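Local coordinates for macrophomate synthase intermolecular Diels-Alderase (Macrophoma commelinae, PDB 1IZC), which belongs to the HpcH/HpaI aldolase/citrate lyase family of TIM-barrel enzymes and binds a magnesium ion together with pyruvic acid, at residues T23-L28 and V171-N176; R29-D34 and K41-V46; V132-K137 and I144-F149; A195-P200 and S240-R245; G252-L255 and M259-S262. The protein carries 1 engineered substitution. All blocks are in the same frame, centred on the assembly; numbering follows the deposited sequence.

Contact 1: T23-L28 and V171-N176; sequences TYPGNL and VATSNN
The loop that leads into helix 28-37, ahead of the first strand of the TIM barrel, rests on helix 171-177, the short helix preceding strand 179-184; Tyr24, Pro25 and Asn27 meet Thr173 and Asn176. The methyl of Thr173 packs on Tyr24 and Pro25, the proline carbonyl oxygen included. This CG2 lies anti to the backbone N and faces the loop, where it comes within 4.0 Å of Pro25 O. The same methyl lies 4.3 Å from Tyr24 CB and 4.4 Å from Pro25 CG, so it touches both residues and the carbonyl between Pro25 and Gly26. The other branch, OG1, is hydrogen-bonded to Asn170 and Ser162.

A water forms the polar half. With chi1 at -161°, Asn27 swings its amide toward the end of helix 171-177, and its ND2 donates to the water over 3.2 Å. The water in turn donates to Asn176 O at 2.8 Å. Asn27 OD1 approaches that carbonyl oxygen no closer than 3.8 Å; it is engaged instead with Gln30 N, the bond that makes Asn27 the N-cap of helix 28-37. Asn27 is also the centre of an inverse gamma turn, closed by Leu28 N bonding to Gly26 O at 3.0 Å. Nearby, Pro25 O is hydrogen-bonded to His177 ND1.

The amide of Asn27 thus has divided duties: its oxygen starts one helix, while its nitrogen reaches a second through solvent, which ties the rotation of the group to both.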
# COMPACT_ATOMS: atom_id res chain seq x y z
N THR A 23 19.00 -3.62 -12.84
CA THR A 23 18.55 -4.25 -11.60
C THR A 23 19.78 -4.60 -10.77
O THR A 23 19.67 -5.11 -9.65
CB THR A 23 17.77 -5.54 -11.87
OG1 THR A 23 18.47 -6.31 -12.85
CG2 THR A 23 16.36 -5.22 -12.38
N TYR A 24 20.96 -4.35 -11.34
CA TYR A 24 22.23 -4.62 -10.65
C TYR A 24 22.97 -3.31 -10.40
O TYR A 24 22.78 -2.33 -11.12
CB TYR A 24 23.09 -5.59 -11.47
CG TYR A 24 22.67 -7.01 -11.23
CD1 TYR A 24 21.68 -7.61 -11.99
CD2 TYR A 24 23.21 -7.73 -10.16
CE1 TYR A 24 21.22 -8.90 -11.69
CE2 TYR A 24 22.75 -9.01 -9.85
CZ TYR A 24 21.76 -9.59 -10.62
OH TYR A 24 21.32 -10.87 -10.34
N PRO A 25 23.83 -3.28 -9.36
CA PRO A 25 24.55 -2.04 -9.07
C PRO A 25 25.51 -1.54 -10.13
O PRO A 25 26.23 -2.33 -10.75
CB PRO A 25 25.29 -2.37 -7.77
CG PRO A 25 25.65 -3.81 -7.97
CD PRO A 25 24.33 -4.39 -8.54
N GLY A 26 25.50 -0.23 -10.32
CA GLY A 26 26.43 0.39 -11.25
C GLY A 26 27.78 0.39 -10.55
O GLY A 26 27.87 0.11 -9.35
N ASN A 27 28.84 0.72 -11.29
CA ASN A 27 30.17 0.67 -10.70
C ASN A 27 30.60 1.89 -9.89
O ASN A 27 31.38 2.73 -10.37
CB ASN A 27 31.21 0.39 -11.79
CG ASN A 27 32.52 -0.13 -11.20
OD1 ASN A 27 32.76 0.01 -10.01
ND2 ASN A 27 33.36 -0.72 -12.05
N LEU A 28 30.10 1.99 -8.66
CA LEU A 28 30.45 3.11 -7.79
C LEU A 28 31.93 3.03 -7.43
O LEU A 28 32.59 4.05 -7.24
CB LEU A 28 29.57 3.10 -6.53
CG LEU A 28 29.91 4.13 -5.45
CD1 LEU A 28 29.76 5.56 -6.03
CD2 LEU A 28 28.99 3.94 -4.23
N VAL A 171 28.03 -12.44 -9.64
CA VAL A 171 28.81 -12.42 -8.41
C VAL A 171 29.98 -11.44 -8.59
O VAL A 171 30.35 -10.74 -7.65
CB VAL A 171 29.36 -13.83 -8.10
CG1 VAL A 171 30.51 -13.74 -7.11
CG2 VAL A 171 28.25 -14.69 -7.52
N ALA A 172 30.55 -11.40 -9.79
CA ALA A 172 31.67 -10.49 -10.05
C ALA A 172 31.17 -9.05 -10.02
O ALA A 172 31.82 -8.16 -9.49
CB ALA A 172 32.30 -10.81 -11.42
N THR A 173 30.00 -8.84 -10.61
CA THR A 173 29.41 -7.51 -10.64
C THR A 173 29.29 -6.99 -9.23
O THR A 173 29.73 -5.88 -8.90
CB THR A 173 28.01 -7.56 -11.27
OG1 THR A 173 28.12 -7.98 -12.63
CG2 THR A 173 27.34 -6.18 -11.21
N SER A 174 28.68 -7.80 -8.37
CA SER A 174 28.49 -7.41 -6.99
C SER A 174 29.78 -7.18 -6.22
O SER A 174 29.94 -6.17 -5.53
CB SER A 174 27.64 -8.46 -6.28
OG SER A 174 26.33 -8.49 -6.85
N ASN A 175 30.72 -8.11 -6.33
CA ASN A 175 31.94 -7.94 -5.57
C ASN A 175 32.89 -6.86 -6.09
O ASN A 175 33.73 -6.35 -5.34
CB ASN A 175 32.64 -9.30 -5.42
CG ASN A 175 32.01 -10.18 -4.33
OD1 ASN A 175 30.95 -9.86 -3.77
ND2 ASN A 175 32.65 -11.31 -4.03
N ASN A 176 32.75 -6.49 -7.36
CA ASN A 176 33.60 -5.46 -7.95
C ASN A 176 32.99 -4.06 -7.96
O ASN A 176 33.71 -3.07 -8.01
CB ASN A 176 33.97 -5.81 -9.39
CG ASN A 176 34.74 -7.11 -9.51
OD1 ASN A 176 35.50 -7.47 -8.62
ND2 ASN A 176 34.56 -7.81 -10.61
O HOH W 1 35.40 -2.20 -10.03

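Contact 2: R29-D34 and K41-V46; sequences RQALKD and KTLMGV
Gln30 NE2 donates to Asp34 OD1 over 2.9 Å, one turn along the helix, while the backbone carbonyl of the same aspartate faces Lys41 across the contact. The N-H...O angle is 163°. The acceptor lies in the plane of the glutamine amide, whereas the donor stands well above the carboxylate plane, 44° out of it. Asp34 OD2 is hydrogen-bonded to Tyr17 OH. The aliphatic chain of Lys41 runs past the end of this turn, its CD 4.2 Å from Asp34 O. A water donates to Asp34 O at 3.0 Å and accepts a weak bond from Lys41 NZ.

Deeper in, Leu43 opens the first barrel strand. Its CG is anti to the carbonyl carbon (chi1 -70°), and both methyls rest against Ala31 from the same side: CD2 lies 4.1 Å from Ala31 CB, and CD1 3.9 Å from Ala31 O. Leu28 and Ala35 of helix 28-37 also touch Leu43, while Leu32 reaches Cys179 at the start of strand 179-184, consistent with a helix laid over the N-terminal mouth of the barrel.

Apolar contact therefore anchors helix to strand on the buried side, with a water loosely linking the outer one. At 5.3 Å from Asp34 OD2, Lys41 NZ forms no salt bridge, but its charge probably helps to keep the carboxylate ionised.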
# COMPACT_ATOMS: atom_id res chain seq x y z
N ARG A 29 32.46 1.81 -7.34
CA ARG A 29 33.87 1.61 -7.01
C ARG A 29 34.74 2.41 -8.00
O ARG A 29 35.64 3.17 -7.60
CB ARG A 29 34.22 0.12 -7.09
CG ARG A 29 35.62 -0.28 -6.58
CD ARG A 29 35.63 -0.53 -5.06
NE ARG A 29 34.70 -1.59 -4.67
CZ ARG A 29 34.94 -2.90 -4.78
NH1 ARG A 29 36.09 -3.38 -5.25
NH2 ARG A 29 33.99 -3.75 -4.41
N GLN A 30 34.46 2.24 -9.29
CA GLN A 30 35.24 2.93 -10.32
C GLN A 30 34.91 4.41 -10.36
O GLN A 30 35.78 5.25 -10.60
CB GLN A 30 34.98 2.31 -11.70
CG GLN A 30 35.96 2.80 -12.76
CD GLN A 30 37.40 2.45 -12.38
OE1 GLN A 30 37.70 1.30 -12.07
NE2 GLN A 30 38.28 3.45 -12.39
N ALA A 31 33.65 4.76 -10.12
CA ALA A 31 33.27 6.17 -10.14
C ALA A 31 34.07 6.93 -9.10
O ALA A 31 34.54 8.05 -9.34
CB ALA A 31 31.77 6.33 -9.87
N LEU A 32 34.24 6.33 -7.92
CA LEU A 32 35.00 6.97 -6.86
C LEU A 32 36.48 7.08 -7.24
O LEU A 32 37.10 8.11 -7.00
CB LEU A 32 34.86 6.22 -5.54
CG LEU A 32 33.46 6.32 -4.93
CD1 LEU A 32 33.33 5.36 -3.75
CD2 LEU A 32 33.20 7.76 -4.49
N LYS A 33 37.03 6.02 -7.82
CA LYS A 33 38.43 6.06 -8.23
C LYS A 33 38.63 7.15 -9.28
O LYS A 33 39.64 7.87 -9.26
CB LYS A 33 38.88 4.70 -8.77
CG LYS A 33 39.05 3.64 -7.68
CD LYS A 33 39.14 2.23 -8.25
CE LYS A 33 39.23 1.19 -7.12
NZ LYS A 33 38.80 -0.19 -7.52
N ASP A 34 37.68 7.27 -10.20
CA ASP A 34 37.78 8.28 -11.25
C ASP A 34 37.69 9.70 -10.69
O ASP A 34 38.37 10.61 -11.17
CB ASP A 34 36.69 8.07 -12.32
CG ASP A 34 36.90 6.81 -13.13
OD1 ASP A 34 38.01 6.22 -13.08
OD2 ASP A 34 35.96 6.40 -13.85
N LYS A 41 35.36 15.48 -11.37
CA LYS A 41 34.36 14.43 -11.53
C LYS A 41 33.73 14.01 -10.19
O LYS A 41 33.05 12.99 -10.11
CB LYS A 41 34.97 13.20 -12.21
CG LYS A 41 35.33 13.43 -13.67
CD LYS A 41 35.96 12.17 -14.24
CE LYS A 41 36.20 12.29 -15.74
NZ LYS A 41 36.79 11.03 -16.27
N THR A 42 33.97 14.80 -9.15
CA THR A 42 33.39 14.56 -7.84
C THR A 42 31.90 14.30 -8.06
O THR A 42 31.24 15.05 -8.78
CB THR A 42 33.58 15.79 -6.93
OG1 THR A 42 34.95 15.86 -6.51
CG2 THR A 42 32.67 15.73 -5.70
N LEU A 43 31.37 13.23 -7.46
CA LEU A 43 29.96 12.88 -7.63
C LEU A 43 29.03 13.84 -6.92
O LEU A 43 29.16 14.06 -5.71
CB LEU A 43 29.70 11.46 -7.11
CG LEU A 43 30.29 10.32 -7.94
CD1 LEU A 43 31.80 10.42 -7.92
CD2 LEU A 43 29.85 8.98 -7.36
N MET A 44 28.09 14.41 -7.67
CA MET A 44 27.13 15.33 -7.09
C MET A 44 25.78 14.60 -7.06
O MET A 44 25.27 14.20 -8.11
CB MET A 44 27.03 16.60 -7.95
CG MET A 44 28.39 17.27 -8.20
SD MET A 44 29.23 17.71 -6.68
CE MET A 44 30.77 18.42 -7.39
N GLY A 45 25.24 14.40 -5.86
CA GLY A 45 23.99 13.67 -5.74
C GLY A 45 22.94 14.35 -4.88
O GLY A 45 23.07 15.52 -4.50
N VAL A 46 21.90 13.59 -4.56
CA VAL A 46 20.78 14.10 -3.78
C VAL A 46 20.41 13.11 -2.69
O VAL A 46 20.42 11.89 -2.91
CB VAL A 46 19.56 14.38 -4.73
CG1 VAL A 46 19.10 13.09 -5.41
CG2 VAL A 46 18.41 15.02 -3.95
O HOH W 2 39.16 10.29 -14.01

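Contact 3: V132-K137 and I144-F149; sequences VREFVK and IGRRSF
A chi1 of 54° sets CG of Arg146 between its backbone N and carbonyl carbon, and from there the chain runs extended to NE, alongside the side chain of Lys137, which it crosses at a slant. The lysine has its CG anti to the carbonyl carbon and its chain straight beyond; Arg146 NE lies 3.7 Å from Lys137 CD and 3.8 Å from Lys137 CB. Arg146 CG also rests 3.5 Å from Lys137 O. That carbonyl oxygen accepts from Arg146 N at 2.7 Å, a nearly straight bond (N-H...O 167°) in the carbonyl plane, on a lone pair.

This is where helix 129-139, which follows the fourth strand of the TIM barrel, is met by the chain after it has turned back. Gly145 CA comes within 4.0 Å of Lys137 CA, and its lack of a side chain lets the loop lie this close to the end of the helix. The loop then carries Ser148 and Phe149 to a neighbouring subunit, where both are hydrogen-bonded to Asp211, a magnesium ligand there.

Lys137 NZ forms a salt bridge with Glu134 OE2 at 2.7 Å, on the syn side of the carboxylate. Glu134 OE1 lies at the edge of the Arg146 guanidinium but 4.3 Å from NH2, too far for a salt bridge; Arg146 NH1 instead forms one with Glu138. Buried Val136 meets exposed Ile144, CG1 to CG2 at 4.1 Å, nearly at right angles.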
# COMPACT_ATOMS: atom_id res chain seq x y z
N VAL A 132 32.79 -2.87 11.08
CA VAL A 132 32.86 -2.76 9.63
C VAL A 132 33.03 -4.15 9.01
O VAL A 132 32.42 -4.45 7.99
CB VAL A 132 34.04 -1.86 9.20
CG1 VAL A 132 34.11 -1.79 7.68
CG2 VAL A 132 33.85 -0.46 9.79
N ARG A 133 33.83 -5.01 9.62
CA ARG A 133 34.02 -6.34 9.06
C ARG A 133 32.75 -7.19 9.10
O ARG A 133 32.61 -8.12 8.31
CB ARG A 133 35.21 -7.03 9.72
CG ARG A 133 36.49 -6.28 9.36
CD ARG A 133 37.79 -7.02 9.57
NE ARG A 133 38.83 -6.28 8.86
CZ ARG A 133 39.86 -5.67 9.43
NH1 ARG A 133 40.03 -5.71 10.74
NH2 ARG A 133 40.70 -4.95 8.68
N GLU A 134 31.83 -6.87 10.01
CA GLU A 134 30.58 -7.61 10.05
C GLU A 134 29.80 -7.26 8.78
O GLU A 134 29.10 -8.10 8.22
CB GLU A 134 29.77 -7.27 11.30
CG GLU A 134 30.30 -7.94 12.55
CD GLU A 134 30.43 -9.45 12.39
OE1 GLU A 134 29.41 -10.13 12.13
OE2 GLU A 134 31.57 -9.97 12.51
N PHE A 135 29.93 -6.01 8.33
CA PHE A 135 29.24 -5.61 7.10
C PHE A 135 29.93 -6.23 5.90
O PHE A 135 29.29 -6.61 4.93
CB PHE A 135 29.17 -4.08 6.95
CG PHE A 135 27.96 -3.47 7.59
CD1 PHE A 135 27.93 -3.20 8.96
CD2 PHE A 135 26.81 -3.25 6.84
CE1 PHE A 135 26.77 -2.73 9.57
CE2 PHE A 135 25.63 -2.78 7.45
CZ PHE A 135 25.62 -2.52 8.81
N VAL A 136 31.25 -6.32 5.94
CA VAL A 136 31.94 -6.93 4.81
C VAL A 136 31.41 -8.36 4.64
O VAL A 136 31.12 -8.79 3.52
CB VAL A 136 33.46 -6.95 5.04
CG1 VAL A 136 34.16 -7.71 3.91
CG2 VAL A 136 33.97 -5.53 5.10
N LYS A 137 31.25 -9.09 5.74
CA LYS A 137 30.76 -10.46 5.66
C LYS A 137 29.39 -10.57 4.99
O LYS A 137 29.15 -11.48 4.19
CB LYS A 137 30.66 -11.10 7.06
CG LYS A 137 31.99 -11.30 7.77
CD LYS A 137 31.74 -11.84 9.18
CE LYS A 137 33.03 -11.90 10.00
NZ LYS A 137 32.74 -12.20 11.44
N ILE A 144 35.23 -13.21 -0.47
CA ILE A 144 35.36 -12.00 0.33
C ILE A 144 34.52 -12.03 1.59
O ILE A 144 35.00 -11.69 2.69
CB ILE A 144 34.99 -10.75 -0.52
CG1 ILE A 144 35.90 -10.70 -1.75
CG2 ILE A 144 35.12 -9.49 0.34
CD1 ILE A 144 35.62 -9.52 -2.68
N GLY A 145 33.27 -12.45 1.45
CA GLY A 145 32.39 -12.51 2.60
C GLY A 145 31.53 -13.76 2.56
O GLY A 145 31.97 -14.79 2.05
N ARG A 146 30.32 -13.67 3.09
CA ARG A 146 29.42 -14.81 3.09
C ARG A 146 28.01 -14.39 2.73
O ARG A 146 27.03 -15.03 3.12
CB ARG A 146 29.44 -15.52 4.45
CG ARG A 146 29.17 -14.63 5.64
CD ARG A 146 29.60 -15.35 6.92
NE ARG A 146 29.42 -14.52 8.11
CZ ARG A 146 28.24 -14.13 8.56
NH1 ARG A 146 27.13 -14.50 7.93
NH2 ARG A 146 28.16 -13.36 9.64
N ARG A 147 27.91 -13.31 1.97
CA ARG A 147 26.61 -12.80 1.54
C ARG A 147 25.82 -13.93 0.89
O ARG A 147 26.36 -14.73 0.12
CB ARG A 147 26.79 -11.66 0.53
CG ARG A 147 25.45 -11.17 -0.07
CD ARG A 147 25.67 -10.06 -1.09
NE ARG A 147 24.42 -9.72 -1.77
CZ ARG A 147 24.35 -8.95 -2.86
NH1 ARG A 147 25.46 -8.43 -3.37
NH2 ARG A 147 23.19 -8.72 -3.44
N SER A 148 24.53 -13.98 1.21
CA SER A 148 23.65 -14.99 0.66
C SER A 148 23.18 -14.58 -0.73
O SER A 148 22.77 -13.44 -0.96
CB SER A 148 22.44 -15.19 1.57
OG SER A 148 21.57 -16.17 1.04
N PHE A 149 23.20 -15.54 -1.64
CA PHE A 149 22.80 -15.33 -3.02
C PHE A 149 21.27 -15.45 -3.18
O PHE A 149 20.69 -16.47 -2.82
CB PHE A 149 23.51 -16.37 -3.88
CG PHE A 149 23.39 -16.12 -5.34
CD1 PHE A 149 24.25 -15.23 -5.98
CD2 PHE A 149 22.40 -16.75 -6.08
CE1 PHE A 149 24.13 -14.97 -7.35
CE2 PHE A 149 22.27 -16.49 -7.45
CZ PHE A 149 23.14 -15.60 -8.08

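Contact 4: A195-P200 and S240-R245; sequences AIAAMP and STAAQR
The guanidinium of Arg245 folds back over its own helix, one face lying above Ala242, the residue that meets Ala197 across the contact. Ala242 CA stands 3.5 Å above its plane and Thr241 O 3.9 Å, both displaced toward the rim of the group. Arg245 NH1 makes a salt bridge with Asp194, just before 195-200, so the arginine links the two helices by charge.

Methyl meets methyl between them: Ala197 CB lies 3.7 Å from Ala242 CB. The same Ala197 methyl is 3.7 Å from Ala242 O and 4.2 Å from Ala243 N, and so presses on helix backbone as much as on a side chain. With such small residues the backbones come close, Ala197 CA and Ala243 CA being 5.6 Å apart.

Helices 193-197 and 230-245 belong to the outer layer of the TIM barrel, following strands 179-184 and 205-207 respectively. Leu205 of the second strand is touched by both Ala197 and Ala243, placing the contact directly against the barrel wall. Ala242 O is hydrogen-bonded to Asn246 ND2, and the side chains of Ala197 and Ala198 also touch Asn246.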
# COMPACT_ATOMS: atom_id res chain seq x y z
N ALA A 195 42.35 3.97 12.79
CA ALA A 195 42.25 2.54 12.50
C ALA A 195 41.16 2.25 11.47
O ALA A 195 41.34 1.42 10.58
CB ALA A 195 41.97 1.77 13.78
N ILE A 196 40.03 2.92 11.60
CA ILE A 196 38.93 2.68 10.67
C ILE A 196 39.32 3.12 9.26
O ILE A 196 39.06 2.40 8.29
CB ILE A 196 37.65 3.42 11.14
CG1 ILE A 196 37.20 2.86 12.50
CG2 ILE A 196 36.54 3.24 10.10
CD1 ILE A 196 36.16 3.72 13.21
N ALA A 197 39.96 4.28 9.16
CA ALA A 197 40.37 4.83 7.87
C ALA A 197 41.39 3.97 7.14
O ALA A 197 41.47 3.99 5.91
CB ALA A 197 40.93 6.24 8.06
N ALA A 198 42.16 3.21 7.92
CA ALA A 198 43.21 2.35 7.37
C ALA A 198 42.73 0.98 6.89
O ALA A 198 43.51 0.20 6.34
CB ALA A 198 44.32 2.16 8.41
N MET A 199 41.45 0.67 7.10
CA MET A 199 40.94 -0.63 6.67
C MET A 199 40.99 -0.77 5.15
O MET A 199 40.48 0.07 4.43
CB MET A 199 39.49 -0.82 7.13
CG MET A 199 39.32 -0.85 8.64
SD MET A 199 37.60 -1.13 9.06
CE MET A 199 37.40 -2.86 8.59
N PRO A 200 41.62 -1.84 4.65
CA PRO A 200 41.73 -2.08 3.21
C PRO A 200 40.36 -2.33 2.58
O PRO A 200 40.16 -2.14 1.38
CB PRO A 200 42.61 -3.34 3.12
CG PRO A 200 43.20 -3.50 4.47
CD PRO A 200 42.20 -2.95 5.42
N SER A 240 39.34 14.05 8.51
CA SER A 240 39.74 14.32 7.13
C SER A 240 41.17 13.93 6.83
O SER A 240 41.46 13.43 5.75
CB SER A 240 39.52 15.80 6.79
OG SER A 240 40.25 16.65 7.64
N THR A 241 42.07 14.16 7.79
CA THR A 241 43.47 13.80 7.61
C THR A 241 43.61 12.27 7.52
O THR A 241 44.39 11.76 6.71
CB THR A 241 44.33 14.33 8.77
OG1 THR A 241 44.25 15.76 8.79
CG2 THR A 241 45.79 13.93 8.57
N ALA A 242 42.84 11.55 8.33
CA ALA A 242 42.90 10.09 8.30
C ALA A 242 42.43 9.58 6.94
O ALA A 242 43.07 8.71 6.35
CB ALA A 242 42.04 9.49 9.42
N ALA A 243 41.32 10.12 6.44
CA ALA A 243 40.82 9.72 5.13
C ALA A 243 41.86 10.02 4.04
O ALA A 243 42.20 9.16 3.23
CB ALA A 243 39.50 10.46 4.82
N GLN A 244 42.37 11.25 4.03
CA GLN A 244 43.36 11.66 3.02
C GLN A 244 44.64 10.82 3.01
O GLN A 244 45.11 10.42 1.95
CB GLN A 244 43.74 13.13 3.24
CG GLN A 244 42.65 14.13 2.84
CD GLN A 244 42.73 15.44 3.61
OE1 GLN A 244 43.76 15.77 4.21
NE2 GLN A 244 41.63 16.19 3.61
N ARG A 245 45.20 10.55 4.18
CA ARG A 245 46.44 9.79 4.24
C ARG A 245 46.30 8.36 3.74
O ARG A 245 47.26 7.78 3.23
CB ARG A 245 47.00 9.79 5.67
CG ARG A 245 46.46 8.69 6.57
CD ARG A 245 47.33 8.55 7.82
NE ARG A 245 47.20 9.71 8.68
CZ ARG A 245 46.37 9.79 9.72
NH1 ARG A 245 45.60 8.77 10.06
NH2 ARG A 245 46.30 10.93 10.40

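Contact 5: G252-L255 and M259-S262; sequences GGAL and MVPS
Leaving the seventh barrel strand, the chain bends at Leu255 into helix-like backbone angles (-53°/-38°) and soon comes back alongside itself, with Ala254 CA and Met259 CA 6.1 Å apart.

The sulfur of Met259 carries most of the contact. CG of this residue is anti to the carbonyl carbon, and the side chain reaches across to the bend, its SD 3.6 Å from Leu255 CB and 4.1 Å from Leu255 CG. The sulfur also sits 3.5 Å from Leu255 N and 4.3 Å from Ala254 C, and thus lies against the peptide link between those residues as well as against the leucine. A turn at chi3 (75°) then bends the terminal methyl away from the line of the chain. The side chains of Leu255 and Met259 meet at an oblique angle.

A second, looser contact lies further in: Ala254 CB faces Val260 CG2 at 4.4 Å. Both side chains also pack on the eighth strand, Ala254 on Ile271 and Val260 on Val273, while the backbone of Ala254 is hydrogen-bonded to that of Ala272. Val260 touches Ser294 of a neighbouring subunit too.

The contact therefore closes a short strand-to-helix connection at the C-terminal end of a TIM-barrel strand, the end at which such barrels carry their active sites; the Leu255 side chain is about 9 Å from a bound pyruvic acid. Met259 SD has a mixed role, packing on Leu255 and accepting a hydrogen bond from a residue adjoining the segments, and together with the Ala254-Val260 pair it holds the two ends of the connection together.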
# COMPACT_ATOMS: atom_id res chain seq x y z
N GLY A 252 29.88 13.32 1.87
CA GLY A 252 29.26 14.27 2.77
C GLY A 252 28.16 15.08 2.11
O GLY A 252 27.79 14.81 0.97
N GLY A 253 27.65 16.08 2.82
CA GLY A 253 26.60 16.92 2.27
C GLY A 253 27.04 18.36 2.20
O GLY A 253 27.98 18.76 2.88
N ALA A 254 26.39 19.15 1.36
CA ALA A 254 26.74 20.56 1.25
C ALA A 254 25.55 21.38 1.71
O ALA A 254 24.53 21.41 1.03
CB ALA A 254 27.10 20.90 -0.18
N LEU A 255 25.68 22.04 2.86
CA LEU A 255 24.62 22.87 3.42
C LEU A 255 24.16 23.88 2.37
O LEU A 255 22.97 24.19 2.26
CB LEU A 255 25.13 23.60 4.67
CG LEU A 255 25.69 22.68 5.77
CD1 LEU A 255 26.11 23.53 6.97
CD2 LEU A 255 24.63 21.66 6.18
N MET A 259 29.49 25.69 -1.19
CA MET A 259 30.51 25.08 -0.34
C MET A 259 31.29 23.99 -1.09
O MET A 259 32.34 23.55 -0.64
CB MET A 259 29.87 24.42 0.89
CG MET A 259 29.17 25.37 1.85
SD MET A 259 28.30 24.41 3.10
CE MET A 259 29.70 23.83 4.14
N VAL A 260 30.76 23.57 -2.22
CA VAL A 260 31.37 22.50 -3.00
C VAL A 260 32.88 22.61 -3.25
O VAL A 260 33.63 21.66 -2.99
CB VAL A 260 30.60 22.29 -4.32
CG1 VAL A 260 31.35 21.35 -5.24
CG2 VAL A 260 29.21 21.70 -4.00
N PRO A 261 33.36 23.77 -3.74
CA PRO A 261 34.81 23.86 -3.97
C PRO A 261 35.63 23.57 -2.73
O PRO A 261 36.61 22.83 -2.78
CB PRO A 261 34.99 25.29 -4.46
CG PRO A 261 33.73 25.51 -5.25
CD PRO A 261 32.67 24.94 -4.32
N SER A 262 35.23 24.14 -1.60
CA SER A 262 35.95 23.93 -0.36
C SER A 262 35.89 22.45 0.05
O SER A 262 36.88 21.89 0.52
CB SER A 262 35.35 24.79 0.75
OG SER A 262 36.07 24.61 1.96

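How the contacts relate
Contacts 1 and 4 are buried, whereas contacts 2, 3 and 5 run from a buried side to an exposed one. Contacts 1 and 2 hold helix 28-37, one by its lead-in loop and the other by its middle: Arg29 NH2 probably bonds to Asn175 O, and Leu28 packs on Leu43. Contact 3 adjoins contact 1 through Arg147, and contact 4 through Met199. Contact 2 also reaches contact 5 through Met44 and Val260, and so links it to contact 1, across the chain's centre. The chemistry follows the place: methyls in contact 4, sulfur packing in contact 5, waters in contacts 1 and 2, and a backbone bond in contact 3, with charges near but not paired across it.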